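Local coordinates for AlgW protein (PDB 7CO3), which probably acts as a serine endopeptidase of the HtrA type, pairing a trypsin-like protease domain with a PDZ domain, at residues 171-176 and 260-265; 199-204 and 215-220. The protein carries 1 engineered substitution. All coordinates share one frame; numbering follows the deposited sequence.

Contacts 1 and 2 are neighbouring joints in the trypsin-like domain, their centres about 11 Å apart. Along the chain the 199-204/215-220 hairpin is nested inside the longer loop closed by 171-176 and 260-265, and in space the two meet by packing, largely of apolar atoms. Ile216 of contact 2 is the shared element: its CD1 lies 3.7 Å from CD1 of Ile175 and 3.8 Å from CA of Pro260. Thus one strand residue meets both the loop and the N-cap residue just before the helix. Segment 215-220 ends a few residues before the Gly-Asn-Ala-Gly-Gly sequence, whose engineered alanine replaces the presumed nucleophilic serine.

Contact 1. Residues 171-176 and 260-265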
ATOM      1  N   ARG B 171      -3.449 -14.778 -20.157  1.00 46.47           N
ATOM      2  CA  ARG B 171      -2.646 -14.365 -21.303  1.00 53.09           C
ATOM      3  C   ARG B 171      -1.846 -13.136 -20.893  1.00 48.77           C
ATOM      4  O   ARG B 171      -2.398 -12.040 -20.787  1.00 46.64           O
ATOM      5  CB  ARG B 171      -3.542 -14.099 -22.507  1.00 63.36           C
ATOM      6  CG  ARG B 171      -4.227 -15.369 -23.021  1.00 55.51           C
ATOM      7  CD  ARG B 171      -5.217 -15.051 -24.142  1.00 73.46           C
ATOM      8  NE  ARG B 171      -6.601 -14.933 -23.687  1.00 77.47           N
ATOM      9  CZ  ARG B 171      -7.177 -13.794 -23.304  1.00 75.57           C
ATOM     10  NH1 ARG B 171      -8.448 -13.784 -22.915  1.00 73.32           N
ATOM     11  NH2 ARG B 171      -6.485 -12.660 -23.310  1.00 73.11           N
ATOM     12  N   SER B 172      -0.550 -13.325 -20.635  1.00 45.29           N
ATOM     13  CA  SER B 172       0.253 -12.228 -20.101  1.00 43.52           C
ATOM     14  C   SER B 172       0.501 -11.145 -21.153  1.00 46.53           C
ATOM     15  O   SER B 172       0.733  -9.982 -20.802  1.00 46.59           O
ATOM     16  CB  SER B 172       1.562 -12.737 -19.495  1.00 37.44           C
ATOM     17  OG  SER B 172       2.261 -13.692 -20.300  1.00 34.71           O
ATOM     18  N   ASP B 173       0.467 -11.487 -22.447  1.00 54.53           N
ATOM     19  CA  ASP B 173       0.493 -10.413 -23.443  1.00 59.31           C
ATOM     20  C   ASP B 173      -0.881  -9.756 -23.563  1.00 63.26           C
ATOM     21  O   ASP B 173      -0.977  -8.570 -23.904  1.00 61.94           O
ATOM     22  CB  ASP B 173       0.982 -10.936 -24.789  1.00 68.01           C
ATOM     23  CG  ASP B 173       1.152  -9.829 -25.831  1.00 89.92           C
ATOM     24  OD1 ASP B 173       1.769 -10.110 -26.880  1.00 96.76           O
ATOM     25  OD2 ASP B 173       0.677  -8.686 -25.614  1.00 99.07           O
ATOM     26  N   GLY B 174      -1.945 -10.494 -23.238  1.00 66.33           N
ATOM     27  CA  GLY B 174      -3.302  -9.989 -23.261  1.00 55.55           C
ATOM     28  C   GLY B 174      -3.661  -9.030 -22.139  1.00 49.75           C
ATOM     29  O   GLY B 174      -4.812  -8.596 -22.088  1.00 53.26           O
ATOM     30  N   ILE B 175      -2.741  -8.683 -21.258  1.00 46.61           N
ATOM     31  CA  ILE B 175      -3.077  -7.776 -20.165  1.00 40.92           C
ATOM     32  C   ILE B 175      -2.783  -6.355 -20.598  1.00 37.51           C
ATOM     33  O   ILE B 175      -1.911  -6.108 -21.430  1.00 39.05           O
ATOM     34  CB  ILE B 175      -2.323  -8.118 -18.858  1.00 35.04           C
ATOM     35  CG1 ILE B 175      -0.848  -7.756 -18.982  1.00 34.17           C
ATOM     36  CG2 ILE B 175      -2.557  -9.570 -18.443  1.00 33.22           C
ATOM     37  CD1 ILE B 175       0.013  -8.160 -17.793  1.00 33.00           C
ATOM     38  N   ARG B 176      -3.536  -5.413 -20.038  1.00 29.30           N
ATOM     39  CA  ARG B 176      -3.297  -3.993 -20.230  1.00 29.80           C
ATOM     40  C   ARG B 176      -3.042  -3.363 -18.869  1.00 28.90           C
ATOM     41  O   ARG B 176      -3.609  -3.799 -17.859  1.00 27.45           O
ATOM     42  CB  ARG B 176      -4.501  -3.282 -20.878  1.00 30.30           C
ATOM     43  CG  ARG B 176      -4.915  -3.751 -22.266  1.00 36.98           C
ATOM     44  CD  ARG B 176      -6.260  -3.128 -22.701  1.00 43.04           C
ATOM     45  NE  ARG B 176      -6.167  -1.688 -23.004  1.00 43.67           N
ATOM     46  CZ  ARG B 176      -7.220  -0.875 -23.087  1.00 40.38           C
ATOM     47  NH1 ARG B 176      -8.449  -1.346 -22.905  1.00 42.88           N
ATOM     48  NH2 ARG B 176      -7.053   0.408 -23.340  1.00 44.60           N
ATOM     49  N   PRO B 260       6.129 -12.648 -16.229  1.00 22.54           N
ATOM     50  CA  PRO B 260       4.949 -12.964 -17.049  1.00 24.01           C
ATOM     51  C   PRO B 260       4.825 -14.458 -17.353  1.00 25.57           C
ATOM     52  O   PRO B 260       5.814 -15.172 -17.494  1.00 30.77           O
ATOM     53  CB  PRO B 260       5.200 -12.186 -18.351  1.00 29.61           C
ATOM     54  CG  PRO B 260       6.261 -11.281 -18.085  1.00 27.56           C
ATOM     55  CD  PRO B 260       7.127 -11.880 -16.986  1.00 22.50           C
ATOM     56  N   THR B 261       3.572 -14.909 -17.473  1.00 28.63           N
ATOM     57  CA  THR B 261       3.267 -16.322 -17.670  1.00 29.07           C
ATOM     58  C   THR B 261       3.927 -16.860 -18.935  1.00 31.26           C
ATOM     59  O   THR B 261       4.449 -17.984 -18.941  1.00 29.94           O
ATOM     60  CB  THR B 261       1.745 -16.503 -17.717  1.00 31.01           C
ATOM     61  OG1 THR B 261       1.182 -16.503 -16.383  1.00 30.03           O
ATOM     62  CG2 THR B 261       1.378 -17.811 -18.387  1.00 36.49           C
ATOM     63  N   LYS B 262       3.938 -16.049 -20.003  1.00 33.86           N
ATOM     64  CA  LYS B 262       4.487 -16.480 -21.290  1.00 41.41           C
ATOM     65  C   LYS B 262       5.964 -16.844 -21.173  1.00 37.50           C
ATOM     66  O   LYS B 262       6.399 -17.870 -21.706  1.00 37.77           O
ATOM     67  CB  LYS B 262       4.281 -15.391 -22.349  1.00 40.32           C
ATOM     68  CG  LYS B 262       4.796 -15.763 -23.770  1.00 44.76           C
ATOM     69  CD  LYS B 262       4.073 -14.965 -24.857  1.00 82.51           C
ATOM     70  CE  LYS B 262       5.000 -13.973 -25.556  1.00 85.30           C
ATOM     71  NZ  LYS B 262       4.290 -13.165 -26.598  1.00 84.94           N
ATOM     72  N   LEU B 263       6.752 -16.010 -20.487  1.00 35.43           N
ATOM     73  CA  LEU B 263       8.131 -16.370 -20.188  1.00 32.99           C
ATOM     74  C   LEU B 263       8.202 -17.573 -19.268  1.00 34.95           C
ATOM     75  O   LEU B 263       8.991 -18.491 -19.511  1.00 38.99           O
ATOM     76  CB  LEU B 263       8.869 -15.188 -19.550  1.00 35.35           C
ATOM     77  CG  LEU B 263      10.357 -15.377 -19.235  1.00 36.02           C
ATOM     78  CD1 LEU B 263      11.062 -15.903 -20.507  1.00 46.21           C
ATOM     79  CD2 LEU B 263      11.002 -14.071 -18.770  1.00 39.03           C
ATOM     80  N   ALA B 264       7.400 -17.585 -18.197  1.00 34.21           N
ATOM     81  CA  ALA B 264       7.554 -18.639 -17.199  1.00 30.70           C
ATOM     82  C   ALA B 264       7.188 -20.015 -17.758  1.00 37.47           C
ATOM     83  O   ALA B 264       7.784 -21.030 -17.358  1.00 29.06           O
ATOM     84  CB  ALA B 264       6.721 -18.322 -15.955  1.00 27.99           C
ATOM     85  N   LEU B 265       6.176 -20.079 -18.642  1.00 34.84           N
ATOM     86  CA  LEU B 265       5.761 -21.368 -19.197  1.00 39.93           C
ATOM     87  C   LEU B 265       6.852 -21.979 -20.081  1.00 40.78           C
ATOM     88  O   LEU B 265       7.078 -23.196 -20.036  1.00 41.46           O
ATOM     89  CB  LEU B 265       4.456 -21.221 -19.977  1.00 42.87           C
ATOM     90  CG  LEU B 265       3.210 -20.823 -19.201  1.00 41.02           C
ATOM     91  CD1 LEU B 265       1.948 -20.897 -20.048  1.00 41.82           C
ATOM     92  CD2 LEU B 265       3.106 -21.720 -18.001  1.00 47.14           C
TER
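Ser172, in the loop that precedes strand 180-185, meets Lys262 in the first turn of helix 261-274 and forms the contact's one hydrogen bond. Lys262 N donates to Ser172 OG at 2.9 Å, with an N-H...O angle of 154°. A chi1 of 46° lodges this hydroxyl oxygen between the serine's own backbone N and carbonyl carbon and presents it to the helix. The same oxygen sits against the root of the lysine side chain, 3.3 Å from Lys262 CB. Around it, CB of Ser172 lies 3.9 Å from CB of Pro260, so the serine is set against both the N-cap residue and the beginning of the helix.

Lys262 also extends along the surface. Its CG is anti to the backbone N (chi1 -178°), and the chain bends at chi3 before reaching the amine. Asp173 lies side by side with it, pointing the same way, and Asp173 OD1 stands 4.0 Å from Lys262 NZ, a long salt bridge. The aspartate is exposed and poorly ordered, which suggests a loose electrostatic pairing. On the helix side, Thr261 is tied to strand 238-245 by backbone bonding with Ile239.

The chemistry matches the needs of a helix start. Pro260, as N-cap residue, has no side-chain acceptor for the amides of the first turn, and Ser172 supplies one from a distant part of the sequence. The carboxylate of Asp173 near this end probably adds a mild, solvent-screened attraction, leaving the neutral hydroxyl to define the geometry.

Contact 2. Residues 199-204 and 215-220; sequences ISATGR and FIQTDA
Arg204 and Gln217 bond through their side chains across an irregular antiparallel hairpin, whose backbone bonds link other pairs. Ser200 N donates to Gln217 O, and Gln217 N to Ala201 O at 2.9 Å. Arg204 and Phe215 form a hydrogen-bonded pair, with N-H to C=O bonds in both directions; Ile199 and Thr218 form a non-hydrogen-bonded one. The register slips once on each side of the Ala201/Gln217 pair. At the slip toward Phe215, Gly203 and Arg204 both face that residue in a G1 bulge, and Gly203 adopts a phi of 74°. Ala201 N is left buried with no partner.

Among the polar side chains, the guanidinium takes Gln217 OE1 side-on with two nitrogens. Arg204 NE comes nearly along the C=O axis at 2.6 Å, whereas Arg204 NH2 approaches the same oxygen from above the amide plane at 2.9 Å. The two flat groups are turned 52° from each other, and Ala201 CB lies 3.4 Å above one guanidinium face of Arg204, toward its rim. Gln217 NE2 donates to a water, which in turn donates to Ser200 OG. Thr218 OG1 accepts from Ala220 N, forming an ST turn, and is also hydrogen-bonded to Ile198 O.

Apolar contact falls to two isoleucines, Ile199 CD1 meeting Ile216 CG2 at 3.8 Å.

In the wider sheet, strand 215-218 lies between 193-204 and 256-260, bonded to the latter through Ala258 and Gly256. A second subunit meets the hairpin as well: its Val194 and Gln192 carbonyls accept from Ser200 OG and Arg204 NH2, making this side part of the interface between subunits.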
ATOM      1  N   ILE B 199      -2.395  -3.784 -12.702  1.00 16.90           N
ATOM      2  CA  ILE B 199      -1.185  -3.772 -13.528  1.00 16.01           C
ATOM      3  C   ILE B 199      -0.717  -2.332 -13.627  1.00 16.74           C
ATOM      4  O   ILE B 199      -1.424  -1.489 -14.187  1.00 20.92           O
ATOM      5  CB  ILE B 199      -1.459  -4.355 -14.929  1.00 18.21           C
ATOM      6  CG1 ILE B 199      -2.061  -5.753 -14.854  1.00 16.28           C
ATOM      7  CG2 ILE B 199      -0.183  -4.315 -15.821  1.00 21.66           C
ATOM      8  CD1 ILE B 199      -1.243  -6.741 -14.017  1.00 20.04           C
ATOM      9  N   SER B 200       0.479  -2.052 -13.092  1.00 15.50           N
ATOM     10  CA  SER B 200       1.041  -0.708 -13.073  1.00 17.60           C
ATOM     11  C   SER B 200       1.824  -0.390 -14.339  1.00 21.17           C
ATOM     12  O   SER B 200       2.006   0.790 -14.673  1.00 17.57           O
ATOM     13  CB  SER B 200       1.937  -0.531 -11.850  1.00 16.71           C
ATOM     14  OG  SER B 200       1.135  -0.512 -10.690  1.00 18.24           O
ATOM     15  N   ALA B 201       2.334  -1.421 -14.999  1.00 17.57           N
ATOM     16  CA  ALA B 201       3.169  -1.331 -16.202  1.00 21.31           C
ATOM     17  C   ALA B 201       3.554  -2.754 -16.582  1.00 23.52           C
ATOM     18  O   ALA B 201       3.430  -3.698 -15.783  1.00 21.04           O
ATOM     19  CB  ALA B 201       4.416  -0.464 -16.003  1.00 19.32           C
ATOM     20  N   THR B 202       3.995  -2.907 -17.824  1.00 24.69           N
ATOM     21  CA  THR B 202       4.471  -4.192 -18.304  1.00 27.63           C
ATOM     22  C   THR B 202       5.810  -4.004 -19.019  1.00 25.61           C
ATOM     23  O   THR B 202       6.217  -2.890 -19.349  1.00 26.92           O
ATOM     24  CB  THR B 202       3.446  -4.882 -19.237  1.00 26.71           C
ATOM     25  OG1 THR B 202       3.398  -4.152 -20.473  1.00 30.21           O
ATOM     26  CG2 THR B 202       2.043  -4.898 -18.633  1.00 28.96           C
ATOM     27  N   GLY B 203       6.501  -5.121 -19.229  1.00 26.58           N
ATOM     28  CA  GLY B 203       7.741  -5.104 -19.996  1.00 26.73           C
ATOM     29  C   GLY B 203       8.914  -4.516 -19.248  1.00 34.60           C
ATOM     30  O   GLY B 203       9.818  -3.965 -19.880  1.00 34.61           O
ATOM     31  N   ARG B 204       8.925  -4.607 -17.903  1.00 30.53           N
ATOM     32  CA  ARG B 204      10.002  -3.983 -17.128  1.00 34.04           C
ATOM     33  C   ARG B 204      11.259  -4.835 -17.240  1.00 39.40           C
ATOM     34  O   ARG B 204      11.429  -5.867 -16.574  1.00 37.57           O
ATOM     35  CB  ARG B 204       9.594  -3.800 -15.670  1.00 36.64           C
ATOM     36  CG  ARG B 204       8.559  -2.704 -15.498  1.00 27.21           C
ATOM     37  CD  ARG B 204       9.171  -1.319 -15.570  1.00 28.22           C
ATOM     38  NE  ARG B 204       8.327  -0.368 -14.873  1.00 33.88           N
ATOM     39  CZ  ARG B 204       7.696   0.663 -15.426  1.00 31.58           C
ATOM     40  NH1 ARG B 204       7.786   0.900 -16.725  1.00 34.27           N
ATOM     41  NH2 ARG B 204       6.944   1.460 -14.663  1.00 26.97           N
ATOM     42  N   PHE B 215       9.370  -7.943 -16.677  1.00 29.93           N
ATOM     43  CA  PHE B 215       8.457  -7.947 -15.533  1.00 26.26           C
ATOM     44  C   PHE B 215       7.153  -7.208 -15.811  1.00 20.69           C
ATOM     45  O   PHE B 215       7.116  -6.170 -16.470  1.00 22.90           O
ATOM     46  CB  PHE B 215       9.123  -7.328 -14.296  1.00 21.31           C
ATOM     47  CG  PHE B 215      10.205  -8.168 -13.691  1.00 25.68           C
ATOM     48  CD1 PHE B 215       9.900  -9.335 -12.987  1.00 22.56           C
ATOM     49  CD2 PHE B 215      11.529  -7.801 -13.800  1.00 30.27           C
ATOM     50  CE1 PHE B 215      10.910 -10.120 -12.428  1.00 29.27           C
ATOM     51  CE2 PHE B 215      12.544  -8.596 -13.239  1.00 31.92           C
ATOM     52  CZ  PHE B 215      12.229  -9.746 -12.561  1.00 32.20           C
ATOM     53  N   ILE B 216       6.092  -7.785 -15.331  1.00 18.91           N
ATOM     54  CA  ILE B 216       4.874  -7.071 -14.996  1.00 20.32           C
ATOM     55  C   ILE B 216       5.106  -6.343 -13.677  1.00 19.15           C
ATOM     56  O   ILE B 216       5.703  -6.910 -12.745  1.00 20.15           O
ATOM     57  CB  ILE B 216       3.701  -8.054 -14.885  1.00 18.73           C
ATOM     58  CG1 ILE B 216       3.530  -8.818 -16.209  1.00 18.84           C
ATOM     59  CG2 ILE B 216       2.432  -7.297 -14.569  1.00 19.54           C
ATOM     60  CD1 ILE B 216       2.646 -10.108 -16.074  1.00 17.27           C
ATOM     61  N   GLN B 217       4.667  -5.087 -13.606  1.00 17.80           N
ATOM     62  CA  GLN B 217       4.697  -4.282 -12.386  1.00 17.74           C
ATOM     63  C   GLN B 217       3.279  -4.192 -11.811  1.00 18.11           C
ATOM     64  O   GLN B 217       2.303  -4.073 -12.557  1.00 17.94           O
ATOM     65  CB  GLN B 217       5.287  -2.893 -12.669  1.00 19.98           C
ATOM     66  CG  GLN B 217       5.667  -2.094 -11.424  1.00 17.18           C
ATOM     67  CD  GLN B 217       6.189  -0.705 -11.737  1.00 22.03           C
ATOM     68  OE1 GLN B 217       7.047  -0.518 -12.604  1.00 22.64           O
ATOM     69  NE2 GLN B 217       5.656   0.295 -11.019  1.00 17.96           N
ATOM     70  N   THR B 218       3.135  -4.265 -10.479  1.00 15.45           N
ATOM     71  CA  THR B 218       1.792  -4.204  -9.894  1.00 16.20           C
ATOM     72  C   THR B 218       1.842  -3.465  -8.571  1.00 15.08           C
ATOM     73  O   THR B 218       2.843  -3.530  -7.863  1.00 17.81           O
ATOM     74  CB  THR B 218       1.187  -5.612  -9.662  1.00 23.60           C
ATOM     75  OG1 THR B 218      -0.110  -5.490  -9.084  1.00 21.88           O
ATOM     76  CG2 THR B 218       2.067  -6.443  -8.712  1.00 18.05           C
ATOM     77  N   ASP B 219       0.751  -2.765  -8.223  1.00 13.45           N
ATOM     78  CA  ASP B 219       0.709  -2.186  -6.882  1.00 17.05           C
ATOM     79  C   ASP B 219      -0.039  -3.069  -5.881  1.00 16.12           C
ATOM     80  O   ASP B 219      -0.184  -2.665  -4.736  1.00 15.05           O
ATOM     81  CB  ASP B 219       0.162  -0.753  -6.901  1.00 16.28           C
ATOM     82  CG  ASP B 219      -1.287  -0.662  -7.379  1.00 18.41           C
ATOM     83  OD1 ASP B 219      -1.846  -1.681  -7.849  1.00 18.57           O
ATOM     84  OD2 ASP B 219      -1.867   0.454  -7.284  1.00 22.22           O
ATOM     85  N   ALA B 220      -0.444  -4.289  -6.254  1.00 16.21           N
ATOM     86  CA  ALA B 220      -0.935  -5.232  -5.242  1.00 17.92           C
ATOM     87  C   ALA B 220       0.171  -5.489  -4.219  1.00 15.31           C
ATOM     88  O   ALA B 220       1.311  -5.753  -4.590  1.00 19.03           O
ATOM     89  CB  ALA B 220      -1.391  -6.531  -5.885  1.00 15.46           C
TER
HETATM   90  O   HOH W   1       3.469  -0.320  -9.014  1.00 19.45           O